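Side-chain contact in interleukin-10-like protein (Human herpesvirus 5, PDB 1LQS), which mimics human interleukin-10, competing with it for the host receptor and triggering immunosuppressive signalling that the virus exploits: residues W68-Y73 against S101-M106. Numbering follows the deposited sequence.
Sequences WLLRRY and SIYKDM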
loop_
_atom_site.group_PDB
_atom_site.type_symbol
_atom_site.label_atom_id
_atom_site.label_comp_id
_atom_site.label_asym_id
_atom_site.label_seq_id
_atom_site.Cartn_x
_atom_site.Cartn_y
_atom_site.Cartn_z
ATOM N N TRP C 68 3.495 5.906 -16.332
ATOM C CA TRP C 68 4.181 5.333 -17.473
ATOM C C TRP C 68 3.230 5.265 -18.642
ATOM O O TRP C 68 3.529 5.802 -19.715
ATOM C CB TRP C 68 4.697 3.918 -17.178
ATOM C CG TRP C 68 5.542 3.391 -18.305
ATOM C CD1 TRP C 68 6.806 3.796 -18.636
ATOM C CD2 TRP C 68 5.153 2.440 -19.305
ATOM N NE1 TRP C 68 7.224 3.162 -19.782
ATOM C CE2 TRP C 68 6.229 2.324 -20.214
ATOM C CE3 TRP C 68 4.000 1.678 -19.525
ATOM C CZ2 TRP C 68 6.185 1.476 -21.330
ATOM C CZ3 TRP C 68 3.957 0.829 -20.643
ATOM C CH2 TRP C 68 5.045 0.741 -21.527
ATOM N N LEU C 69 2.086 4.608 -18.426
ATOM C CA LEU C 69 1.082 4.450 -19.470
ATOM C C LEU C 69 0.660 5.758 -20.109
ATOM O O LEU C 69 0.755 5.917 -21.333
ATOM C CB LEU C 69 -0.148 3.740 -18.933
ATOM C CG LEU C 69 -0.018 2.223 -18.773
ATOM C CD1 LEU C 69 -1.388 1.632 -18.415
ATOM C CD2 LEU C 69 0.519 1.601 -20.065
ATOM N N LEU C 70 0.197 6.696 -19.286
ATOM C CA LEU C 70 -0.243 7.989 -19.787
ATOM C C LEU C 70 0.833 8.705 -20.616
ATOM O O LEU C 70 0.526 9.356 -21.627
ATOM C CB LEU C 70 -0.695 8.858 -18.616
ATOM C CG LEU C 70 -1.931 8.345 -17.862
ATOM C CD1 LEU C 70 -2.115 9.114 -16.569
ATOM C CD2 LEU C 70 -3.158 8.482 -18.744
ATOM N N ARG C 71 2.092 8.582 -20.201
ATOM C CA ARG C 71 3.182 9.225 -20.935
ATOM C C ARG C 71 3.396 8.507 -22.259
ATOM O O ARG C 71 3.638 9.133 -23.297
ATOM C CB ARG C 71 4.485 9.180 -20.128
ATOM C CG ARG C 71 4.655 10.284 -19.114
ATOM C CD ARG C 71 5.766 9.958 -18.109
ATOM N NE ARG C 71 5.999 11.096 -17.223
ATOM C CZ ARG C 71 6.622 12.213 -17.595
ATOM N NH1 ARG C 71 7.083 12.327 -18.827
ATOM N NH2 ARG C 71 6.764 13.221 -16.748
ATOM N N ARG C 72 3.312 7.184 -22.201
ATOM C CA ARG C 72 3.506 6.333 -23.364
ATOM C C ARG C 72 2.488 6.693 -24.457
ATOM O O ARG C 72 2.814 6.742 -25.641
ATOM C CB ARG C 72 3.380 4.869 -22.914
ATOM C CG ARG C 72 3.360 3.821 -23.999
ATOM C CD ARG C 72 4.517 3.964 -24.930
ATOM N NE ARG C 72 4.877 2.681 -25.528
ATOM C CZ ARG C 72 5.976 2.000 -25.213
ATOM N NH1 ARG C 72 6.822 2.479 -24.305
ATOM N NH2 ARG C 72 6.233 0.842 -25.812
ATOM N N TYR C 73 1.258 6.968 -24.050
ATOM C CA TYR C 73 0.227 7.324 -24.998
ATOM C C TYR C 73 0.386 8.743 -25.508
ATOM O O TYR C 73 0.330 8.995 -26.712
ATOM C CB TYR C 73 -1.144 7.184 -24.360
ATOM C CG TYR C 73 -1.688 5.783 -24.372
ATOM C CD1 TYR C 73 -2.390 5.300 -25.466
ATOM C CD2 TYR C 73 -1.563 4.964 -23.258
ATOM C CE1 TYR C 73 -2.968 4.035 -25.440
ATOM C CE2 TYR C 73 -2.134 3.704 -23.226
ATOM C CZ TYR C 73 -2.839 3.248 -24.311
ATOM O OH TYR C 73 -3.455 2.023 -24.241
ATOM N N SER C 101 -4.965 17.140 -21.053
ATOM C CA SER C 101 -5.631 17.971 -20.062
ATOM C C SER C 101 -5.696 17.247 -18.724
ATOM O O SER C 101 -5.400 17.830 -17.675
ATOM C CB SER C 101 -7.042 18.317 -20.538
ATOM O OG SER C 101 -7.694 19.180 -19.625
ATOM N N ILE C 102 -6.083 15.975 -18.765
ATOM C CA ILE C 102 -6.168 15.167 -17.553
ATOM C C ILE C 102 -4.795 14.996 -16.871
ATOM O O ILE C 102 -4.683 15.162 -15.656
ATOM C CB ILE C 102 -6.761 13.767 -17.858
ATOM C CG1 ILE C 102 -8.176 13.923 -18.413
ATOM C CG2 ILE C 102 -6.795 12.923 -16.595
ATOM C CD1 ILE C 102 -8.891 12.622 -18.625
ATOM N N TYR C 103 -3.759 14.682 -17.655
ATOM C CA TYR C 103 -2.413 14.485 -17.114
ATOM C C TYR C 103 -1.860 15.698 -16.376
ATOM O O TYR C 103 -1.311 15.564 -15.285
ATOM C CB TYR C 103 -1.433 14.105 -18.221
ATOM C CG TYR C 103 -0.103 13.593 -17.697
ATOM C CD1 TYR C 103 -0.039 12.437 -16.918
ATOM C CD2 TYR C 103 1.083 14.255 -17.975
ATOM C CE1 TYR C 103 1.164 11.957 -16.433
ATOM C CE2 TYR C 103 2.294 13.780 -17.492
ATOM C CZ TYR C 103 2.326 12.627 -16.720
ATOM O OH TYR C 103 3.522 12.142 -16.242
ATOM N N LYS C 104 -1.982 16.876 -16.978
ATOM C CA LYS C 104 -1.496 18.096 -16.352
ATOM C C LYS C 104 -2.168 18.310 -15.004
ATOM O O LYS C 104 -1.539 18.809 -14.071
ATOM C CB LYS C 104 -1.751 19.306 -17.258
ATOM C CG LYS C 104 -0.917 19.287 -18.540
ATOM C CD LYS C 104 -1.124 20.537 -19.386
ATOM C CE LYS C 104 -0.279 20.480 -20.654
ATOM N NZ LYS C 104 -0.478 21.661 -21.545
ATOM N N ASP C 105 -3.443 17.931 -14.899
ATOM C CA ASP C 105 -4.180 18.077 -13.643
ATOM C C ASP C 105 -3.843 16.999 -12.623
ATOM O O ASP C 105 -3.887 17.244 -11.423
ATOM C CB ASP C 105 -5.686 18.069 -13.893
ATOM C CG ASP C 105 -6.225 19.442 -14.216
ATOM O OD1 ASP C 105 -7.470 19.574 -14.310
ATOM O OD2 ASP C 105 -5.403 20.382 -14.376
ATOM N N MET C 106 -3.524 15.803 -13.098
ATOM C CA MET C 106 -3.179 14.711 -12.206
ATOM C C MET C 106 -1.824 14.919 -11.509
ATOM O O MET C 106 -1.652 14.511 -10.353
ATOM C CB MET C 106 -3.159 13.395 -12.972
ATOM C CG MET C 106 -4.517 12.829 -13.319
ATOM S SD MET C 106 -4.254 11.293 -14.236
ATOM C CE MET C 106 -3.681 10.222 -12.931
#
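L70 packs against Y103 and M106 where two helices of the IL-10 fold, 62-84 and 89-106, run past each other. In this all-helical cytokine family the two subunits intertwine to form the dimer. Segments 68-73 and 101-106 run roughly antiparallel, at 143°. The segment axes come within 11.1 Å. The tight part is apolar and buried. The methyl CD1 of L70 reaches the Y103 ring at its edge, near the ring plane, 3.9 Å from Y103 CD1. The same L70 CD1 lies 3.8 Å from M106 SD. M106 is bent at its last torsion (chi3 72°), and its CE also comes near the L70 methyl. M106 also packs on L149 of the second subunit, so this part of the contact meets the dimer partner.

Solvent lies on the R71 side, where that residue is exposed. R71 runs extended from CG to NE, which carries its end toward Y103. The guanidinium and ring planes stand almost perpendicular, 86° apart. D67, one turn before R71, ties this polar end together: it forms a salt bridge with R71 NE and a hydrogen bond with Y103 OH. R71 NE and Y103 OH themselves lie 2.9 Å apart.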